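Cycloalternan-forming enzyme (Listeria monocytogenes serovar 1/2a, PDB 5F7U) is a multidomain enzyme of glycoside hydrolase family 31, with a TIM-barrel domain, flanking beta domains and a family 6 carbohydrate-binding module. Local coordinates at residues 251-256 / 307-312; 289-292 / 296-299. The protein carries 1 engineered substitution. All coordinates share one frame; numbering follows the deposited sequence.

Contact 1 (251-256 / 307-312)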
loop_
_atom_site.group_PDB
_atom_site.type_symbol
_atom_site.label_atom_id
_atom_site.label_comp_id
_atom_site.label_asym_id
_atom_site.label_seq_id
_atom_site.Cartn_x
_atom_site.Cartn_y
_atom_site.Cartn_z
ATOM N N TYR A 251 1.428 -4.691 11.903
ATOM C CA TYR A 251 1.072 -4.359 10.529
ATOM C C TYR A 251 2.263 -3.879 9.739
ATOM O O TYR A 251 3.212 -3.363 10.308
ATOM C CB TYR A 251 0.036 -3.236 10.535
ATOM C CG TYR A 251 -1.180 -3.510 11.391
ATOM C CD1 TYR A 251 -2.122 -4.473 11.028
ATOM C CD2 TYR A 251 -1.410 -2.760 12.553
ATOM C CE1 TYR A 251 -3.266 -4.685 11.812
ATOM C CE2 TYR A 251 -2.544 -2.963 13.334
ATOM C CZ TYR A 251 -3.467 -3.923 12.956
ATOM O OH TYR A 251 -4.583 -4.137 13.742
ATOM N N GLY A 252 2.190 -4.018 8.415
ATOM C CA GLY A 252 3.190 -3.448 7.525
ATOM C C GLY A 252 4.178 -4.488 7.036
ATOM O O GLY A 252 3.785 -5.452 6.410
ATOM N N PHE A 253 5.458 -4.290 7.372
ATOM C CA PHE A 253 6.580 -5.140 6.919
ATOM C C PHE A 253 6.817 -5.099 5.407
ATOM O O PHE A 253 7.384 -6.033 4.824
ATOM C CB PHE A 253 6.447 -6.602 7.394
ATOM C CG PHE A 253 6.278 -6.759 8.887
ATOM C CD1 PHE A 253 5.008 -6.727 9.471
ATOM C CD2 PHE A 253 7.392 -6.991 9.713
ATOM C CE1 PHE A 253 4.836 -6.911 10.839
ATOM C CE2 PHE A 253 7.224 -7.197 11.104
ATOM C CZ PHE A 253 5.939 -7.157 11.668
ATOM N N GLY A 254 6.399 -4.007 4.773
ATOM C CA GLY A 254 6.394 -3.962 3.313
ATOM C C GLY A 254 5.071 -4.427 2.746
ATOM O O GLY A 254 4.007 -4.137 3.307
ATOM N N GLU A 255 5.134 -5.102 1.607
ATOM C CA GLU A 255 3.944 -5.542 0.892
ATOM C C GLU A 255 3.789 -7.047 1.170
ATOM O O GLU A 255 4.675 -7.846 0.833
ATOM C CB GLU A 255 4.126 -5.246 -0.589
ATOM C CG GLU A 255 2.946 -5.687 -1.443
ATOM C CD GLU A 255 3.181 -5.384 -2.908
ATOM O OE1 GLU A 255 4.352 -5.527 -3.343
ATOM O OE2 GLU A 255 2.217 -4.998 -3.597
ATOM N N ARG A 256 2.705 -7.419 1.846
ATOM C CA ARG A 256 2.528 -8.804 2.308
ATOM C C ARG A 256 1.203 -9.345 1.793
ATOM O O ARG A 256 0.190 -8.642 1.826
ATOM C CB ARG A 256 2.596 -8.861 3.846
ATOM C CG ARG A 256 3.921 -8.338 4.433
ATOM C CD ARG A 256 5.057 -9.291 4.084
ATOM N NE ARG A 256 6.379 -8.740 4.341
ATOM C CZ ARG A 256 7.501 -9.429 4.229
ATOM N NH1 ARG A 256 7.474 -10.731 3.917
ATOM N NH2 ARG A 256 8.657 -8.828 4.470
ATOM N N SER A 307 16.644 -9.296 7.467
ATOM C CA SER A 307 16.245 -9.489 8.854
ATOM C C SER A 307 15.046 -10.449 8.894
ATOM O O SER A 307 14.293 -10.594 7.897
ATOM C CB SER A 307 15.887 -8.152 9.525
ATOM O OG SER A 307 14.913 -7.429 8.773
ATOM N N GLN A 308 14.905 -11.117 10.031
ATOM C CA GLN A 308 13.718 -11.918 10.326
ATOM C C GLN A 308 13.027 -11.358 11.555
ATOM O O GLN A 308 13.656 -11.206 12.606
ATOM C CB GLN A 308 14.100 -13.391 10.539
ATOM C CG GLN A 308 12.895 -14.321 10.695
ATOM C CD GLN A 308 13.309 -15.719 11.093
ATOM O OE1 GLN A 308 13.808 -15.939 12.179
ATOM N NE2 GLN A 308 13.102 -16.664 10.206
ATOM N N PHE A 309 11.732 -11.051 11.413
ATOM C CA PHE A 309 10.903 -10.595 12.527
ATOM C C PHE A 309 10.065 -11.767 13.011
ATOM O O PHE A 309 9.207 -12.285 12.281
ATOM C CB PHE A 309 9.987 -9.442 12.066
ATOM C CG PHE A 309 10.704 -8.130 11.890
ATOM C CD1 PHE A 309 11.360 -7.811 10.677
ATOM C CD2 PHE A 309 10.716 -7.193 12.909
ATOM C CE1 PHE A 309 12.040 -6.584 10.529
ATOM C CE2 PHE A 309 11.370 -5.956 12.762
ATOM C CZ PHE A 309 12.042 -5.655 11.577
ATOM N N GLN A 310 10.333 -12.195 14.238
ATOM C CA GLN A 310 9.648 -13.319 14.835
ATOM C C GLN A 310 8.510 -12.767 15.693
ATOM O O GLN A 310 8.730 -12.367 16.835
ATOM C CB GLN A 310 10.645 -14.122 15.679
ATOM C CG GLN A 310 11.801 -14.662 14.840
ATOM C CD GLN A 310 12.882 -15.316 15.673
ATOM O OE1 GLN A 310 12.811 -15.340 16.901
ATOM N NE2 GLN A 310 13.896 -15.844 15.006
ATOM N N MET A 311 7.287 -12.765 15.149
ATOM C CA MET A 311 6.223 -12.007 15.803
ATOM C C MET A 311 5.340 -12.916 16.646
ATOM O O MET A 311 4.277 -13.368 16.194
ATOM C CB MET A 311 5.424 -11.177 14.773
ATOM C CG MET A 311 6.295 -10.294 13.862
ATOM S SD MET A 311 7.465 -9.221 14.745
ATOM C CE MET A 311 6.342 -8.065 15.541
ATOM N N ALA A 312 5.797 -13.214 17.866
ATOM C CA ALA A 312 5.089 -14.185 18.736
ATOM C C ALA A 312 4.961 -15.538 18.015
ATOM O O ALA A 312 3.967 -16.255 18.160
ATOM C CB ALA A 312 3.724 -13.637 19.186
#

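Contact 2 (289-292 / 296-299)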
loop_
_atom_site.group_PDB
_atom_site.type_symbol
_atom_site.label_atom_id
_atom_site.label_comp_id
_atom_site.label_asym_id
_atom_site.label_seq_id
_atom_site.Cartn_x
_atom_site.Cartn_y
_atom_site.Cartn_z
ATOM N N PRO A 289 11.778 -3.358 6.548
ATOM C CA PRO A 289 11.910 -3.753 7.964
ATOM C C PRO A 289 11.291 -2.707 8.914
ATOM O O PRO A 289 11.974 -2.146 9.760
ATOM C CB PRO A 289 13.442 -3.854 8.139
ATOM C CG PRO A 289 13.957 -2.764 7.211
ATOM C CD PRO A 289 13.019 -2.751 6.021
ATOM N N PHE A 290 9.997 -2.452 8.724
ATOM C CA PHE A 290 9.246 -1.477 9.487
ATOM C C PHE A 290 7.887 -2.089 9.740
ATOM O O PHE A 290 7.250 -2.583 8.816
ATOM C CB PHE A 290 9.078 -0.189 8.669
ATOM C CG PHE A 290 8.094 0.811 9.253
ATOM C CD1 PHE A 290 8.218 1.301 10.570
ATOM C CD2 PHE A 290 7.078 1.322 8.441
ATOM C CE1 PHE A 290 7.315 2.246 11.074
ATOM C CE2 PHE A 290 6.169 2.277 8.943
ATOM C CZ PHE A 290 6.292 2.736 10.250
ATOM N N PHE A 291 7.457 -2.061 10.994
ATOM C CA PHE A 291 6.083 -2.410 11.319
ATOM C C PHE A 291 5.426 -1.377 12.213
ATOM O O PHE A 291 6.100 -0.627 12.920
ATOM C CB PHE A 291 5.968 -3.825 11.934
ATOM C CG PHE A 291 6.486 -3.952 13.353
ATOM C CD1 PHE A 291 5.700 -3.550 14.440
ATOM C CD2 PHE A 291 7.741 -4.521 13.605
ATOM C CE1 PHE A 291 6.164 -3.674 15.739
ATOM C CE2 PHE A 291 8.202 -4.660 14.908
ATOM C CZ PHE A 291 7.418 -4.234 15.974
ATOM N N VAL A 292 4.102 -1.356 12.173
ATOM C CA VAL A 292 3.304 -0.511 13.062
ATOM C C VAL A 292 2.457 -1.417 13.926
ATOM O O VAL A 292 1.809 -2.337 13.402
ATOM C CB VAL A 292 2.400 0.438 12.246
ATOM C CG1 VAL A 292 1.413 1.177 13.165
ATOM C CG2 VAL A 292 3.247 1.430 11.455
ATOM N N LYS A 296 0.282 1.475 19.344
ATOM C CA LYS A 296 0.606 2.906 19.136
ATOM C C LYS A 296 2.112 3.201 19.075
ATOM O O LYS A 296 2.591 4.220 19.605
ATOM C CB LYS A 296 -0.083 3.803 20.175
ATOM C CG LYS A 296 -1.594 3.649 20.203
ATOM C CD LYS A 296 -2.219 4.709 21.083
ATOM C CE LYS A 296 -3.727 4.502 21.092
ATOM N NZ LYS A 296 -4.411 5.506 21.946
ATOM N N TYR A 297 2.851 2.319 18.408
ATOM C CA TYR A 297 4.241 2.607 18.082
ATOM C C TYR A 297 4.580 1.899 16.775
ATOM O O TYR A 297 3.907 0.944 16.373
ATOM C CB TYR A 297 5.203 2.188 19.224
ATOM C CG TYR A 297 5.278 0.679 19.362
ATOM C CD1 TYR A 297 4.331 -0.005 20.129
ATOM C CD2 TYR A 297 6.250 -0.052 18.691
ATOM C CE1 TYR A 297 4.352 -1.389 20.225
ATOM C CE2 TYR A 297 6.285 -1.451 18.769
ATOM C CZ TYR A 297 5.335 -2.098 19.556
ATOM O OH TYR A 297 5.344 -3.457 19.629
ATOM N N GLY A 298 5.634 2.389 16.127
ATOM C CA GLY A 298 6.270 1.694 15.020
ATOM C C GLY A 298 7.684 1.309 15.404
ATOM O O GLY A 298 8.272 1.898 16.320
ATOM N N MET A 299 8.228 0.308 14.707
ATOM C CA MET A 299 9.640 -0.063 14.910
ATOM C C MET A 299 10.262 -0.187 13.541
ATOM O O MET A 299 9.728 -0.881 12.699
ATOM C CB MET A 299 9.773 -1.400 15.648
ATOM C CG MET A 299 11.231 -1.818 15.912
ATOM S SD MET A 299 11.384 -3.263 17.003
ATOM C CE MET A 299 10.853 -2.566 18.568
#

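Contact 1 (251-256 / 307-312)
The ring of F253, borne on a residue at a corner of the chain with left-handed backbone conformation, is the sole part of 251-256 to touch 307-312, and it does so with one edge. That edge enters the face of F309 in a T-shaped (edge-to-face) stack, with centroids 5.5 Å apart and planes at 75°. The approach is off-centre: F253 CE2 sits 3.7 Å from F309 CG, near the root of the accepting ring. Beside it F253 CZ meets M311 CG at 3.8 Å. The M311 chain folds back at chi2 and chi3 (-52° and -69°), which brings CE into the plane of the F253 ring at its edge and SD to 5.2 Å from the centroid of that ring, an oblique Met-aromatic contact. F309 and M311, two residues apart on strand 307-311, both point toward F253, and adjacent corners of its ring, CE2 and CZ, meet one each. The contact lies in the galactose mutarotase-like beta domain of the family 31 enzymes, where strand 250-254 meets strand 287-293 and strand 307-311 pairs with 266-269 and 318-327, so the F253 ring bridges strands that are not neighbours. V267 and Q262 also touch the F253 side chain. On the 251-256 side the F253 carbonyl is clasped side-on by R256: NE reaches F253 O at 2.9 Å from above the carbonyl plane, while NH2 reaches the same O at 3.1 Å within that plane. NH2 also bonds E268 O, a second backbone carbonyl. G252 and G254 flank F253 with backbone angles at which a CB would be jammed against the carbonyl O of the residue before, so the corner is built of glycines round F253; G254 N is bonded to S623 OG in the TIM-barrel part of the chain.

Contact 2 (289-292 / 296-299)
F291 and M299 face each other as an antiparallel hydrogen-bonded pair, with F291 N to M299 O at 3.1 Å and M299 N to F291 O at 2.9 Å. Each carbonyl O also has a CA-H...O contact: F290 CA lies 3.3 Å from M299 O, G298 CA 3.1 Å from F291 O, the latter more bent. V292 and G298 form the adjoining non-hydrogen-bonded pair. These bonds tie the two arms of the beta hairpin 287-293/297-301 in the galactose mutarotase-like domain, and F290 and V292 turn their other backbone edge to F253 and Y251 of strand 250-254. Beyond the backbone, F291 and M299 run side by side on one face of the sheet. M299 CB sits over the F291 ring, 4.0 Å from its centroid, a CH-pi contact, with SD oblique to the ring. Y297 crosses F291 at an angle; with chi1 at 69° its CG stands between the backbone N and carbonyl carbon, swinging CE2 to 3.8 Å from F291 CE1. Its hydroxyl is bonded to E248 OE2. The F290 ring has M299 O at its edge, 3.4 Å from CD1, and its CE1 comes within 4.1 Å of G298 CA, at a residue with no side chain.

Contact 1 and contact 2 have centres about 9 Å apart within the galactose mutarotase-like domain. Along the chain the order is 251-256, 289-292, 296-299, 307-312, so the hairpin of contact 2 falls between the two segments of contact 1. Strands 250-254 and 287-293 are antiparallel neighbours, joined by probable hydrogen bonds from Y251 N to V292 O (2.8 Å) and from F253 N to F290 O (2.9 Å). The F253 ring also packs on F291, with F253 CZ 3.3 Å from F291 CB and the ring planes at about 20°. M311 touches F291 as well, so side chains from both contacts share one apolar layer of the domain core.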